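Local structure of trimethylamine-N-oxide reductase (Haemophilus influenzae, 7L5I) at residues 42-54 with 67-79. The protein probably reduces S- or N-oxide substrates such as trimethylamine N-oxide at a molybdenum centre carried by two molybdopterin guanine dinucleotides. Numbering follows the deposited sequence.
Sequences WGSIGVVVQDGKV and NELQTVVADQLYS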
loop_
_atom_site.group_PDB
_atom_site.type_symbol
_atom_site.label_atom_id
_atom_site.label_comp_id
_atom_site.label_asym_id
_atom_site.label_seq_id
_atom_site.Cartn_x
_atom_site.Cartn_y
_atom_site.Cartn_z
ATOM N N TRP A 42 -9.779 0.977 9.076
ATOM C CA TRP A 42 -9.434 1.998 10.056
ATOM C C TRP A 42 -10.062 1.746 11.447
ATOM O O TRP A 42 -10.123 2.672 12.263
ATOM C CB TRP A 42 -9.822 3.394 9.502
ATOM C CG TRP A 42 -11.154 3.460 8.800
ATOM C CD1 TRP A 42 -12.361 3.659 9.386
ATOM C CD2 TRP A 42 -11.412 3.325 7.385
ATOM N NE1 TRP A 42 -13.355 3.650 8.447
ATOM C CE2 TRP A 42 -12.801 3.457 7.205
ATOM C CE3 TRP A 42 -10.597 3.138 6.261
ATOM C CZ2 TRP A 42 -13.399 3.379 5.962
ATOM C CZ3 TRP A 42 -11.201 3.029 5.019
ATOM C CH2 TRP A 42 -12.589 3.167 4.873
ATOM N N GLY A 43 -10.452 0.509 11.764
ATOM C CA GLY A 43 -10.708 0.112 13.135
ATOM C C GLY A 43 -12.129 -0.368 13.374
ATOM O O GLY A 43 -12.988 -0.327 12.505
ATOM N N SER A 44 -12.364 -0.783 14.617
ATOM C CA SER A 44 -13.719 -1.108 15.059
ATOM C C SER A 44 -14.517 0.180 15.218
ATOM O O SER A 44 -14.043 1.137 15.830
ATOM C CB SER A 44 -13.646 -1.880 16.377
ATOM O OG SER A 44 -14.937 -2.308 16.830
ATOM N N ILE A 45 -15.746 0.187 14.702
ATOM C CA ILE A 45 -16.552 1.400 14.575
ATOM C C ILE A 45 -17.879 1.203 15.304
ATOM O O ILE A 45 -18.562 0.200 15.066
ATOM C CB ILE A 45 -16.849 1.717 13.092
ATOM C CG1 ILE A 45 -15.577 1.772 12.268
ATOM C CG2 ILE A 45 -17.644 3.020 12.967
ATOM C CD1 ILE A 45 -14.554 2.635 12.807
ATOM N N GLY A 46 -18.264 2.159 16.118
ATOM C CA GLY A 46 -19.601 2.190 16.683
ATOM C C GLY A 46 -20.442 3.153 15.872
ATOM O O GLY A 46 -20.093 4.325 15.725
ATOM N N VAL A 47 -21.562 2.649 15.348
ATOM C CA VAL A 47 -22.422 3.414 14.439
ATOM C C VAL A 47 -23.766 3.630 15.121
ATOM O O VAL A 47 -24.435 2.666 15.478
ATOM C CB VAL A 47 -22.619 2.698 13.088
ATOM C CG1 VAL A 47 -23.408 3.570 12.155
ATOM C CG2 VAL A 47 -21.278 2.351 12.469
ATOM N N VAL A 48 -24.165 4.893 15.276
ATOM C CA VAL A 48 -25.454 5.229 15.868
ATOM C C VAL A 48 -26.493 5.340 14.762
ATOM O O VAL A 48 -26.292 6.054 13.771
ATOM C CB VAL A 48 -25.377 6.540 16.667
ATOM C CG1 VAL A 48 -26.738 6.826 17.308
ATOM C CG2 VAL A 48 -24.297 6.469 17.710
ATOM N N VAL A 49 -27.618 4.636 14.944
ATOM C CA VAL A 49 -28.705 4.600 13.979
ATOM C C VAL A 49 -29.945 5.170 14.653
ATOM O O VAL A 49 -30.299 4.744 15.761
ATOM C CB VAL A 49 -28.974 3.165 13.495
ATOM C CG1 VAL A 49 -30.009 3.149 12.403
ATOM C CG2 VAL A 49 -27.687 2.521 13.025
ATOM N N GLN A 50 -30.602 6.103 13.973
ATOM C CA GLN A 50 -31.803 6.780 14.455
ATOM C C GLN A 50 -32.868 6.649 13.370
ATOM O O GLN A 50 -32.721 7.217 12.282
ATOM C CB GLN A 50 -31.509 8.249 14.770
ATOM C CG GLN A 50 -32.660 9.016 15.401
ATOM C CD GLN A 50 -33.011 8.507 16.787
ATOM O OE1 GLN A 50 -32.197 8.563 17.713
ATOM N NE2 GLN A 50 -34.232 7.995 16.933
ATOM N N ASP A 51 -33.916 5.880 13.653
ATOM C CA ASP A 51 -35.018 5.681 12.708
ATOM C C ASP A 51 -34.524 5.106 11.385
ATOM O O ASP A 51 -34.944 5.535 10.313
ATOM C CB ASP A 51 -35.772 6.988 12.446
ATOM C CG ASP A 51 -36.424 7.557 13.689
ATOM O OD1 ASP A 51 -36.923 6.765 14.521
ATOM O OD2 ASP A 51 -36.439 8.804 13.829
ATOM N N GLY A 52 -33.616 4.141 11.456
ATOM C CA GLY A 52 -33.091 3.530 10.252
ATOM C C GLY A 52 -32.087 4.353 9.465
ATOM O O GLY A 52 -31.707 3.932 8.369
ATOM N N LYS A 53 -31.642 5.501 9.974
ATOM C CA LYS A 53 -30.628 6.309 9.297
ATOM C C LYS A 53 -29.389 6.412 10.175
ATOM O O LYS A 53 -29.502 6.594 11.390
ATOM C CB LYS A 53 -31.145 7.722 8.958
ATOM C CG LYS A 53 -30.165 8.559 8.115
ATOM C CD LYS A 53 -30.853 9.572 7.184
ATOM C CE LYS A 53 -29.909 10.047 6.062
ATOM N NZ LYS A 53 -30.381 9.715 4.671
ATOM N N VAL A 54 -28.206 6.258 9.556
ATOM C CA VAL A 54 -26.953 6.453 10.274
ATOM C C VAL A 54 -26.751 7.931 10.543
ATOM O O VAL A 54 -26.785 8.760 9.611
ATOM C CB VAL A 54 -25.769 5.883 9.465
ATOM C CG1 VAL A 54 -24.425 6.263 10.122
ATOM C CG2 VAL A 54 -25.904 4.379 9.381
ATOM N N ASN A 67 -8.907 9.189 15.121
ATOM C CA ASN A 67 -8.838 8.657 13.770
ATOM C C ASN A 67 -10.100 9.124 13.043
ATOM O O ASN A 67 -11.157 8.488 13.111
ATOM C CB ASN A 67 -8.727 7.151 13.786
ATOM C CG ASN A 67 -8.453 6.608 12.413
ATOM O OD1 ASN A 67 -8.743 7.264 11.426
ATOM N ND2 ASN A 67 -7.865 5.416 12.342
ATOM N N GLU A 68 -9.974 10.248 12.336
ATOM C CA GLU A 68 -11.114 10.845 11.646
ATOM C C GLU A 68 -11.672 9.964 10.539
ATOM O O GLU A 68 -12.815 10.169 10.113
ATOM C CB GLU A 68 -10.697 12.202 11.067
ATOM C CG GLU A 68 -10.198 13.226 12.095
ATOM C CD GLU A 68 -8.731 13.073 12.498
ATOM O OE1 GLU A 68 -8.030 12.170 11.982
ATOM O OE2 GLU A 68 -8.271 13.871 13.345
ATOM N N LEU A 69 -10.913 8.959 10.069
ATOM C CA LEU A 69 -11.445 8.052 9.061
ATOM C C LEU A 69 -12.680 7.310 9.558
ATOM O O LEU A 69 -13.508 6.895 8.744
ATOM C CB LEU A 69 -10.373 7.049 8.626
ATOM C CG LEU A 69 -9.055 7.652 8.149
ATOM C CD1 LEU A 69 -8.122 6.504 7.772
ATOM C CD2 LEU A 69 -9.253 8.573 6.977
ATOM N N GLN A 70 -12.836 7.182 10.874
ATOM C CA GLN A 70 -13.936 6.452 11.469
ATOM C C GLN A 70 -15.247 7.222 11.484
ATOM O O GLN A 70 -16.266 6.655 11.900
ATOM C CB GLN A 70 -13.580 6.062 12.915
ATOM C CG GLN A 70 -12.308 5.220 13.026
ATOM C CD GLN A 70 -11.747 5.135 14.438
ATOM O OE1 GLN A 70 -12.012 5.990 15.295
ATOM N NE2 GLN A 70 -10.907 4.123 14.669
ATOM N N THR A 71 -15.245 8.489 11.077
ATOM C CA THR A 71 -16.353 9.385 11.370
ATOM C C THR A 71 -17.294 9.604 10.191
ATOM O O THR A 71 -18.227 10.404 10.315
ATOM C CB THR A 71 -15.827 10.748 11.856
ATOM O OG1 THR A 71 -15.075 11.385 10.806
ATOM C CG2 THR A 71 -14.951 10.585 13.104
ATOM N N VAL A 72 -17.115 8.899 9.073
ATOM C CA VAL A 72 -17.876 9.233 7.867
ATOM C C VAL A 72 -18.655 8.059 7.273
ATOM O O VAL A 72 -18.863 7.995 6.060
ATOM C CB VAL A 72 -16.945 9.863 6.795
ATOM C CG1 VAL A 72 -16.463 11.247 7.258
ATOM C CG2 VAL A 72 -15.740 8.976 6.480
ATOM N N VAL A 73 -19.196 7.188 8.137
ATOM C CA VAL A 73 -20.007 6.070 7.662
ATOM C C VAL A 73 -21.238 6.586 6.908
ATOM O O VAL A 73 -21.592 6.082 5.837
ATOM C CB VAL A 73 -20.401 5.145 8.826
ATOM C CG1 VAL A 73 -21.448 4.107 8.378
ATOM C CG2 VAL A 73 -19.195 4.405 9.354
ATOM N N ALA A 74 -21.923 7.589 7.473
ATOM C CA ALA A 74 -23.087 8.158 6.791
ATOM C C ALA A 74 -22.725 8.669 5.398
ATOM O O ALA A 74 -23.442 8.402 4.433
ATOM C CB ALA A 74 -23.701 9.285 7.627
ATOM N N ASP A 75 -21.606 9.406 5.270
ATOM C CA ASP A 75 -21.183 9.884 3.954
ATOM C C ASP A 75 -20.934 8.726 3.001
ATOM O O ASP A 75 -21.226 8.821 1.811
ATOM C CB ASP A 75 -19.907 10.715 4.029
ATOM C CG ASP A 75 -20.103 12.084 4.657
ATOM O OD1 ASP A 75 -21.222 12.435 5.075
ATOM O OD2 ASP A 75 -19.086 12.806 4.728
ATOM N N GLN A 76 -20.363 7.630 3.505
ATOM C CA GLN A 76 -20.113 6.486 2.635
ATOM C C GLN A 76 -21.420 5.869 2.156
ATOM O O GLN A 76 -21.505 5.375 1.031
ATOM C CB GLN A 76 -19.300 5.425 3.365
ATOM C CG GLN A 76 -17.844 5.822 3.630
ATOM C CD GLN A 76 -17.107 4.726 4.379
ATOM O OE1 GLN A 76 -17.004 4.730 5.599
ATOM N NE2 GLN A 76 -16.621 3.749 3.628
ATOM N N LEU A 77 -22.418 5.809 3.048
ATOM C CA LEU A 77 -23.681 5.167 2.729
ATOM C C LEU A 77 -24.524 5.988 1.765
ATOM O O LEU A 77 -25.207 5.425 0.892
ATOM C CB LEU A 77 -24.471 4.935 4.014
ATOM C CG LEU A 77 -24.070 3.734 4.850
ATOM C CD1 LEU A 77 -24.782 3.752 6.169
ATOM C CD2 LEU A 77 -24.380 2.476 4.070
ATOM N N TYR A 78 -24.534 7.306 1.924
ATOM C CA TYR A 78 -25.543 8.144 1.288
ATOM C C TYR A 78 -24.968 9.069 0.231
ATOM O O TYR A 78 -25.694 9.906 -0.312
ATOM C CB TYR A 78 -26.271 8.959 2.356
ATOM C CG TYR A 78 -26.825 8.128 3.480
ATOM C CD1 TYR A 78 -27.585 6.995 3.220
ATOM C CD2 TYR A 78 -26.565 8.455 4.807
ATOM C CE1 TYR A 78 -28.086 6.207 4.259
ATOM C CE2 TYR A 78 -27.065 7.689 5.847
ATOM C CZ TYR A 78 -27.826 6.570 5.572
ATOM O OH TYR A 78 -28.322 5.819 6.616
ATOM N N SER A 79 -23.692 8.915 -0.103
ATOM C CA SER A 79 -23.048 9.803 -1.052
ATOM C C SER A 79 -23.712 9.764 -2.423
ATOM O O SER A 79 -24.082 8.712 -2.935
ATOM C CB SER A 79 -21.569 9.417 -1.194
ATOM O OG SER A 79 -20.953 10.136 -2.259
HETATM O O HOH W 1 -30.483 4.305 6.044
#
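The hydroxyl of Tyr-78 is gripped twice: Val-54 N donates to OH over 3.0 Å in a nearly straight bond (169°), and a water 2.7 Å from Tyr-78 OH donates to Gly-52 O, tying the helix end to the type I' turn of the hairpin. Lys-53 folds over the same ring. Its chain bends at the last torsion (chi4 118°), which sets NZ above the ring centre, 3.9 Å from the centroid and 4° off the normal, a cation-pi contact; CE adds a CH-pi contact beside it, while Leu-77 CB covers the opposite face. The phenol is thus sandwiched between lysine and leucine and held at its tip. Val-54 continues the contact inward, with CG2 pressed tightly on Leu-77 CD1 (3.5 Å) and CG1 resting on Val-73 CG1 and Ala-74 CB. Val-73 CG2 in turn meets Ile-45 CG2 and Val-47 CG2.

At the other end, Gln-70 NE2 donates to Trp-42 O over 2.9 Å, in the carbonyl plane, and also bonds Gln-229; its CG packs on Ile-45 CD1. Leu-69 CB lies over the five-membered ring of Trp-42, 4.0 Å from the centroid, a CH-pi contact, while the Gln-76 amide, bonded to Tyr-508, lies at the indole edge. The side chain of Leu-69 lies about 5 Å from a bound molybdopterin guanine dinucleotide.

Both segments belong to the N-terminal domain of the molybdopterin oxidoreductase family: 3-10 segment 68-70 and helix 73-78 pack against one face of the preceding antiparallel sheet 35-40, 43-50 and 53-59, where Ser-57 OG hydrogen-bonds both Gln-70 O and Val-73 N.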